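Long-range contacts in thermospermine synthase (Medicago truncatula, PDB 6BQ7), which probably makes thermospermine and S-methyl-5'-thioadenosine by moving an aminopropyl group from decarboxylated S-adenosylmethionine to spermidine: residues 45-50 and 61-66; 75-80 and 252-257. All coordinates share one frame; numbering follows the deposited sequence.

Contact 1 of 2, residues 45-50 and 61-66; sequences LNSILH and LLDTKP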
ATOM      1  N   LEU A  45       5.590 -10.572  -4.826  1.00 50.24           N
ATOM      2  CA  LEU A  45       4.977 -11.867  -5.116  1.00 46.33           C
ATOM      3  C   LEU A  45       5.474 -12.445  -6.435  1.00 49.73           C
ATOM      4  O   LEU A  45       5.604 -11.725  -7.428  1.00 50.28           O
ATOM      5  CB  LEU A  45       3.457 -11.732  -5.204  1.00 54.48           C
ATOM      6  CG  LEU A  45       2.602 -11.831  -3.952  1.00 57.28           C
ATOM      7  CD1 LEU A  45       1.149 -11.666  -4.323  1.00 60.63           C
ATOM      8  CD2 LEU A  45       2.823 -13.176  -3.334  1.00 61.17           C
ATOM      9  N   ASN A  46       5.705 -13.760  -6.452  1.00 51.25           N
ATOM     10  CA  ASN A  46       5.857 -14.503  -7.703  1.00 46.81           C
ATOM     11  C   ASN A  46       4.521 -15.085  -8.151  1.00 46.27           C
ATOM     12  O   ASN A  46       4.127 -14.934  -9.310  1.00 54.72           O
ATOM     13  CB  ASN A  46       6.869 -15.650  -7.548  1.00 51.43           C
ATOM     14  CG  ASN A  46       8.295 -15.168  -7.393  1.00 55.85           C
ATOM     15  OD1 ASN A  46       8.722 -14.237  -8.066  1.00 56.85           O
ATOM     16  ND2 ASN A  46       9.043 -15.808  -6.493  1.00 55.17           N
ATOM     17  N   SER A  47       3.813 -15.747  -7.236  1.00 44.79           N
ATOM     18  CA  SER A  47       2.588 -16.455  -7.577  1.00 46.32           C
ATOM     19  C   SER A  47       1.679 -16.517  -6.364  1.00 45.61           C
ATOM     20  O   SER A  47       2.103 -16.318  -5.223  1.00 47.76           O
ATOM     21  CB  SER A  47       2.860 -17.885  -8.058  1.00 56.71           C
ATOM     22  OG  SER A  47       4.005 -17.927  -8.883  1.00 72.68           O
ATOM     23  N   ILE A  48       0.416 -16.808  -6.637  1.00 46.57           N
ATOM     24  CA  ILE A  48      -0.564 -17.160  -5.621  1.00 48.92           C
ATOM     25  C   ILE A  48      -0.920 -18.606  -5.924  1.00 46.99           C
ATOM     26  O   ILE A  48      -1.664 -18.879  -6.875  1.00 46.30           O
ATOM     27  CB  ILE A  48      -1.795 -16.238  -5.656  1.00 52.04           C
ATOM     28  CG1 ILE A  48      -1.377 -14.782  -5.424  1.00 53.06           C
ATOM     29  CG2 ILE A  48      -2.826 -16.658  -4.613  1.00 48.09           C
ATOM     30  CD1 ILE A  48      -2.432 -13.745  -5.866  1.00 55.53           C
ATOM     31  N   LEU A  49      -0.341 -19.537  -5.161  1.00 47.09           N
ATOM     32  CA  LEU A  49      -0.443 -20.958  -5.493  1.00 54.79           C
ATOM     33  C   LEU A  49      -1.822 -21.518  -5.168  1.00 60.96           C
ATOM     34  O   LEU A  49      -2.325 -22.385  -5.894  1.00 64.44           O
ATOM     35  CB  LEU A  49       0.636 -21.745  -4.751  1.00 51.51           C
ATOM     36  CG  LEU A  49       2.047 -21.207  -4.987  1.00 52.11           C
ATOM     37  CD1 LEU A  49       3.030 -21.864  -4.028  1.00 49.40           C
ATOM     38  CD2 LEU A  49       2.446 -21.455  -6.427  1.00 57.38           C
ATOM     39  N   HIS A  50      -2.438 -21.057  -4.075  1.00 61.88           N
ATOM     40  CA  HIS A  50      -3.801 -21.444  -3.729  1.00 66.92           C
ATOM     41  C   HIS A  50      -4.413 -20.394  -2.809  1.00 67.75           C
ATOM     42  O   HIS A  50      -3.746 -19.893  -1.904  1.00 62.47           O
ATOM     43  CB  HIS A  50      -3.852 -22.824  -3.052  1.00 72.57           C
ATOM     44  CG  HIS A  50      -5.179 -23.150  -2.421  1.00 80.05           C
ATOM     45  ND1 HIS A  50      -5.640 -22.539  -1.272  1.00 80.44           N
ATOM     46  CD2 HIS A  50      -6.154 -24.010  -2.801  1.00 82.84           C
ATOM     47  CE1 HIS A  50      -6.830 -23.025  -0.961  1.00 79.03           C
ATOM     48  NE2 HIS A  50      -7.168 -23.914  -1.878  1.00 81.14           N
ATOM     49  N   LEU A  61      -1.676 -19.897   0.053  1.00 52.03           N
ATOM     50  CA  LEU A  61      -0.266 -20.251  -0.097  1.00 41.83           C
ATOM     51  C   LEU A  61       0.317 -19.376  -1.197  1.00 42.26           C
ATOM     52  O   LEU A  61      -0.122 -19.447  -2.354  1.00 40.95           O
ATOM     53  CB  LEU A  61      -0.077 -21.734  -0.434  1.00 43.07           C
ATOM     54  CG  LEU A  61       1.395 -22.185  -0.484  1.00 42.95           C
ATOM     55  CD1 LEU A  61       2.046 -22.008   0.884  1.00 41.07           C
ATOM     56  CD2 LEU A  61       1.525 -23.637  -0.951  1.00 43.61           C
ATOM     57  N   LEU A  62       1.265 -18.528  -0.832  1.00 38.70           N
ATOM     58  CA  LEU A  62       1.873 -17.565  -1.736  1.00 41.44           C
ATOM     59  C   LEU A  62       3.309 -17.972  -2.035  1.00 49.89           C
ATOM     60  O   LEU A  62       3.993 -18.539  -1.186  1.00 44.49           O
ATOM     61  CB  LEU A  62       1.857 -16.162  -1.113  1.00 42.03           C
ATOM     62  CG  LEU A  62       0.493 -15.738  -0.557  1.00 48.38           C
ATOM     63  CD1 LEU A  62       0.508 -14.315  -0.004  1.00 50.78           C
ATOM     64  CD2 LEU A  62      -0.563 -15.889  -1.646  1.00 47.80           C
ATOM     65  N   ASP A  63       3.772 -17.674  -3.236  1.00 46.15           N
ATOM     66  CA  ASP A  63       5.193 -17.799  -3.555  1.00 47.78           C
ATOM     67  C   ASP A  63       5.767 -16.391  -3.553  1.00 49.20           C
ATOM     68  O   ASP A  63       5.524 -15.612  -4.473  1.00 47.10           O
ATOM     69  CB  ASP A  63       5.417 -18.491  -4.893  1.00 54.34           C
ATOM     70  CG  ASP A  63       6.895 -18.729  -5.182  1.00 69.13           C
ATOM     71  OD1 ASP A  63       7.743 -18.392  -4.313  1.00 72.59           O
ATOM     72  OD2 ASP A  63       7.211 -19.261  -6.270  1.00 71.70           O
ATOM     73  N   THR A  64       6.514 -16.056  -2.511  1.00 43.20           N
ATOM     74  CA  THR A  64       7.040 -14.708  -2.383  1.00 41.10           C
ATOM     75  C   THR A  64       8.514 -14.673  -2.757  1.00 41.00           C
ATOM     76  O   THR A  64       9.250 -15.654  -2.587  1.00 43.38           O
ATOM     77  CB  THR A  64       6.849 -14.202  -0.957  1.00 44.77           C
ATOM     78  OG1 THR A  64       7.852 -14.792  -0.104  1.00 47.82           O
ATOM     79  CG2 THR A  64       5.480 -14.608  -0.449  1.00 42.15           C
ATOM     80  N   LYS A  65       8.945 -13.513  -3.236  1.00 44.03           N
ATOM     81  CA  LYS A  65      10.354 -13.360  -3.603  1.00 48.36           C
ATOM     82  C   LYS A  65      11.260 -13.313  -2.367  1.00 46.51           C
ATOM     83  O   LYS A  65      12.263 -14.044  -2.356  1.00 48.39           O
ATOM     84  CB  LYS A  65      10.527 -12.132  -4.497  1.00 49.73           C
ATOM     85  CG  LYS A  65       9.874 -12.293  -5.861  1.00 56.13           C
ATOM     86  CD  LYS A  65       9.965 -11.014  -6.690  1.00 60.53           C
ATOM     87  CE  LYS A  65       9.191 -11.148  -7.993  1.00 64.95           C
ATOM     88  NZ  LYS A  65       9.962 -10.597  -9.134  1.00 73.23           N
ATOM     89  N   PRO A  66      10.972 -12.535  -1.333  1.00 43.98           N
ATOM     90  CA  PRO A  66      11.919 -12.508  -0.203  1.00 46.53           C
ATOM     91  C   PRO A  66      11.937 -13.785   0.619  1.00 47.95           C
ATOM     92  O   PRO A  66      13.010 -14.185   1.070  1.00 51.72           O
ATOM     93  CB  PRO A  66      11.447 -11.305   0.627  1.00 47.96           C
ATOM     94  CG  PRO A  66      10.039 -11.099   0.227  1.00 51.69           C
ATOM     95  CD  PRO A  66       9.972 -11.458  -1.217  1.00 48.46           C
TER
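Two classic beta bulges fall within residues 46-50 of this antiparallel pair: Asn46 and Ser47 both face Asp63, and Leu49 and His50 both face Leu61. At the first, Asp63 O accepts two amides, Asn46 N at 2.7 Å nearly in line with the carbonyl and Ser47 N at 3.3 Å on a lone pair; Asp63 N returns a bond to Ser47 O. At the second, Leu61 O takes Leu49 N at 2.8 Å and, weakly, His50 N, while Leu61 N bonds His50 O. The Asn46 side chain points toward strand 61-64, CG anti to the carbonyl carbon (chi1 -70°), which lays the amide across the Lys65 chain at about a right angle, OD1 3.1 Å from Lys65 CE. Shortened to an alanine, this residue would give Lys65 CG and CE no amide oxygen to lie against, and the lysine chain would probably be freer to move. Leu62 sends CD2 alongside Ile48 CG2 (3.8 Å), while Leu45 CD2 meets Leu62 CB. The hairpin of strands 39-53 and 58-64 is flanked by strands 29-34 and 70-73; Phe140 and Tyr144 of helix 135-144 pack on Leu61, and Cys29 of a second subunit reaches Leu45 and Leu62.

Contact 2 of 2, residues 75-80 and 252-257; sequences GKLQSA and PSYADI. With SPD (spermidine), chain C.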
ATOM      1  N   GLY A  75      -5.398 -13.998   6.565  1.00 57.11           N
ATOM      2  CA  GLY A  75      -4.642 -12.807   6.255  1.00 57.27           C
ATOM      3  C   GLY A  75      -3.322 -12.663   6.981  1.00 54.76           C
ATOM      4  O   GLY A  75      -2.559 -11.747   6.656  1.00 57.03           O
ATOM      5  N   LYS A  76      -3.007 -13.546   7.926  1.00 48.77           N
ATOM      6  CA  LYS A  76      -1.794 -13.448   8.733  1.00 51.61           C
ATOM      7  C   LYS A  76      -0.802 -14.501   8.276  1.00 45.89           C
ATOM      8  O   LYS A  76      -1.113 -15.699   8.307  1.00 44.02           O
ATOM      9  CB  LYS A  76      -2.101 -13.632  10.221  1.00 50.97           C
ATOM     10  CG  LYS A  76      -3.144 -12.661  10.759  1.00 61.67           C
ATOM     11  CD  LYS A  76      -3.553 -13.000  12.191  1.00 75.71           C
ATOM     12  CE  LYS A  76      -2.476 -12.604  13.195  1.00 81.84           C
ATOM     13  NZ  LYS A  76      -1.606 -13.753  13.580  1.00 84.54           N
ATOM     14  N   LEU A  77       0.394 -14.064   7.875  1.00 40.16           N
ATOM     15  CA  LEU A  77       1.444 -15.023   7.568  1.00 38.98           C
ATOM     16  C   LEU A  77       1.713 -15.868   8.798  1.00 47.58           C
ATOM     17  O   LEU A  77       1.915 -15.338   9.893  1.00 53.23           O
ATOM     18  CB  LEU A  77       2.726 -14.318   7.119  1.00 44.05           C
ATOM     19  CG  LEU A  77       3.812 -15.251   6.570  1.00 49.18           C
ATOM     20  CD1 LEU A  77       4.535 -14.597   5.429  1.00 53.01           C
ATOM     21  CD2 LEU A  77       4.814 -15.642   7.649  1.00 55.93           C
ATOM     22  N   GLN A  78       1.677 -17.188   8.620  1.00 44.60           N
ATOM     23  CA  GLN A  78       1.961 -18.117   9.695  1.00 46.89           C
ATOM     24  C   GLN A  78       3.257 -18.868   9.482  1.00 48.56           C
ATOM     25  O   GLN A  78       3.824 -19.377  10.448  1.00 48.42           O
ATOM     26  CB  GLN A  78       0.810 -19.124   9.852  1.00 43.21           C
ATOM     27  CG  GLN A  78      -0.549 -18.484  10.188  1.00 43.36           C
ATOM     28  CD  GLN A  78      -0.549 -17.743  11.518  1.00 61.73           C
ATOM     29  OE1 GLN A  78       0.180 -18.099  12.453  1.00 60.25           O
ATOM     30  NE2 GLN A  78      -1.372 -16.710  11.612  1.00 67.17           N
ATOM     31  N   SER A  79       3.758 -18.915   8.253  1.00 44.14           N
ATOM     32  CA  SER A  79       4.867 -19.793   7.922  1.00 45.56           C
ATOM     33  C   SER A  79       5.439 -19.368   6.587  1.00 41.80           C
ATOM     34  O   SER A  79       4.697 -19.271   5.602  1.00 49.89           O
ATOM     35  CB  SER A  79       4.398 -21.240   7.869  1.00 55.20           C
ATOM     36  OG  SER A  79       5.489 -22.118   8.013  1.00 64.89           O
ATOM     37  N   ALA A  80       6.735 -19.079   6.567  1.00 35.71           N
ATOM     38  CA  ALA A  80       7.487 -18.780   5.362  1.00 37.12           C
ATOM     39  C   ALA A  80       8.591 -19.804   5.177  1.00 44.85           C
ATOM     40  O   ALA A  80       9.264 -20.200   6.138  1.00 47.73           O
ATOM     41  CB  ALA A  80       8.108 -17.384   5.406  1.00 38.50           C
ATOM     42  N   PRO A 252      12.430 -13.285  10.717  1.00 41.51           N
ATOM     43  CA  PRO A 252      12.335 -12.165   9.762  1.00 37.91           C
ATOM     44  C   PRO A 252      10.983 -12.053   9.092  1.00 43.01           C
ATOM     45  O   PRO A 252      10.460 -10.938   8.957  1.00 42.24           O
ATOM     46  CB  PRO A 252      13.443 -12.465   8.745  1.00 37.31           C
ATOM     47  CG  PRO A 252      14.426 -13.331   9.507  1.00 39.71           C
ATOM     48  CD  PRO A 252      13.577 -14.169  10.447  1.00 40.74           C
ATOM     49  N   SER A 253      10.402 -13.173   8.654  1.00 41.23           N
ATOM     50  CA  SER A 253       9.107 -13.102   7.998  1.00 42.06           C
ATOM     51  C   SER A 253       8.017 -12.593   8.939  1.00 47.04           C
ATOM     52  O   SER A 253       6.966 -12.156   8.463  1.00 47.90           O
ATOM     53  CB  SER A 253       8.715 -14.474   7.439  1.00 33.99           C
ATOM     54  OG  SER A 253       8.509 -15.360   8.526  1.00 39.77           O
ATOM     55  N   TYR A 254       8.233 -12.597  10.228  1.00 44.14           N
ATOM     56  CA  TYR A 254       7.238 -12.096  11.154  1.00 44.19           C
ATOM     57  C   TYR A 254       7.459 -10.652  11.483  1.00 45.10           C
ATOM     58  O   TYR A 254       6.698 -10.075  12.155  1.00 47.81           O
ATOM     59  CB  TYR A 254       7.318 -12.840  12.460  1.00 43.66           C
ATOM     60  CG  TYR A 254       6.836 -14.219  12.445  1.00 44.80           C
ATOM     61  CD1 TYR A 254       6.490 -14.819  11.293  1.00 50.11           C
ATOM     62  CD2 TYR A 254       6.773 -14.943  13.586  1.00 49.99           C
ATOM     63  CE1 TYR A 254       6.065 -16.100  11.265  1.00 51.34           C
ATOM     64  CE2 TYR A 254       6.354 -16.231  13.574  1.00 54.66           C
ATOM     65  CZ  TYR A 254       5.991 -16.802  12.400  1.00 59.41           C
ATOM     66  OH  TYR A 254       5.563 -18.086  12.351  1.00 56.42           O
ATOM     67  N   ALA A 255       8.541 -10.101  11.007  1.00 43.14           N
ATOM     68  CA  ALA A 255       8.967  -8.767  11.312  1.00 45.90           C
ATOM     69  C   ALA A 255       8.936  -8.448  12.784  1.00 49.69           C
ATOM     70  O   ALA A 255       8.523  -7.367  13.111  1.00 52.03           O
ATOM     71  CB  ALA A 255       8.188  -7.739  10.529  1.00 48.41           C
ATOM     72  N   ASP A 256       9.365  -9.386  13.636  1.00 42.59           N
ATOM     73  CA  ASP A 256       9.365  -9.187  15.081  1.00 36.89           C
ATOM     74  C   ASP A 256      10.141 -10.318  15.737  1.00 40.42           C
ATOM     75  O   ASP A 256      10.451 -11.335  15.114  1.00 40.51           O
ATOM     76  CB  ASP A 256       7.942  -9.129  15.651  1.00 42.04           C
ATOM     77  CG  ASP A 256       7.851  -8.341  16.938  1.00 51.45           C
ATOM     78  OD1 ASP A 256       8.900  -7.901  17.466  1.00 51.10           O
ATOM     79  OD2 ASP A 256       6.714  -8.173  17.426  1.00 52.91           O
ATOM     80  N   ILE A 257      10.466 -10.105  17.005  1.00 42.74           N
ATOM     81  CA  ILE A 257      10.848 -11.186  17.897  1.00 44.82           C
ATOM     82  C   ILE A 257       9.600 -11.996  18.224  1.00 40.12           C
ATOM     83  O   ILE A 257       8.560 -11.428  18.582  1.00 42.30           O
ATOM     84  CB  ILE A 257      11.476 -10.609  19.171  1.00 39.73           C
ATOM     85  CG1 ILE A 257      12.608  -9.635  18.834  1.00 47.11           C
ATOM     86  CG2 ILE A 257      12.008 -11.705  20.062  1.00 39.89           C
ATOM     87  CD1 ILE A 257      13.775 -10.273  18.106  1.00 50.30           C
TER
HETATM   88  N1  SPD C 401       2.612 -12.331  11.229  1.00 66.93           N
HETATM   89  C2  SPD C 401       2.761 -12.641  12.636  1.00 61.97           C
HETATM   90  C3  SPD C 401       3.171 -14.099  12.745  1.00 56.72           C
HETATM   91  C4  SPD C 401       2.085 -14.886  13.468  1.00 59.49           C
HETATM   92  C5  SPD C 401       2.653 -16.252  13.848  1.00 61.08           C
HETATM   93  N6  SPD C 401       1.662 -17.049  14.549  1.00 61.57           N
HETATM   94  C7  SPD C 401       2.329 -18.162  15.203  1.00 63.18           C
HETATM   95  C8  SPD C 401       1.316 -19.274  15.469  1.00 60.97           C
HETATM   96  C9  SPD C 401       1.428 -20.341  14.385  1.00 59.48           C
HETATM   97  N10 SPD C 401       0.458 -21.391  14.650  1.00 60.76           N
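The Tyr254 ring carries the bound spermidine on one face, with SPD C3 3.5 Å above the plane over the ring centre, while Leu77 CD2 and Gln78 O sit at its edge, near its plane. This is the polyamine site of a spermidine/spermine synthase, where the N-terminal antiparallel sheet meets the Rossmann-like domain: edge strand 76-80 supplies one wall, and the 3-10 turn 252-254, just before strand 256-264, supplies the tyrosine. Leu77 and Tyr254 cross at about a right angle, the leucine methyl CD2 touching CE1 at 3.9 Å. CG of Tyr254 stands beside the backbone N (chi1 -72°), an orientation that carries the ring back toward strand 76-80 and its hydroxyl to the backbone there. Trp258 meets the same ring edge-to-face. Farther along, Ala80 CB packs on Ser253 CB at 3.6 Å; the serine hydroxyl is hydrogen-bonded to Asp83.

Strand 76-80 also holds the ligand directly. Gln78 OE1 accepts from SPD N6 at 2.8 Å, the glutamine chain reaching it through a bend at chi2 (-62°). SPD N1 makes a weak bond to Leu77 O, and Glu33 and Asp181, the latter the predicted proton acceptor, add further hydrogen bonds to the polyamine. The methylenes C3 and C5 thus lie against the Tyr254 ring while N6 is held by Gln78. Gln78 serves both partners, its side chain binding the ligand and its backbone the tyrosine: Tyr254 OH donates to Gln78 O over 2.9 Å, approaching from 52° out of the carbonyl plane.

Contact 1 closes before contact 2 opens along the chain, and both involve the N-terminal five-stranded antiparallel sheet. Contact 1 pairs its second and third strands, 39-53 and 58-64; contact 2 uses its last strand, 76-80, separated from 58-64 by strand 70-73. Their centres lie about 14 Å apart and their nearest atoms about 6 Å, without touching. Contact 1 is local and stays within the tetramerisation domain, whereas contact 2 spans 171 intervening residues to reach the catalytic domain. One sheet thus joins neighbouring subunits in the tetramer, packing on Cys29 of a second subunit at contact 1, and forms a wall of the spermidine site at contact 2.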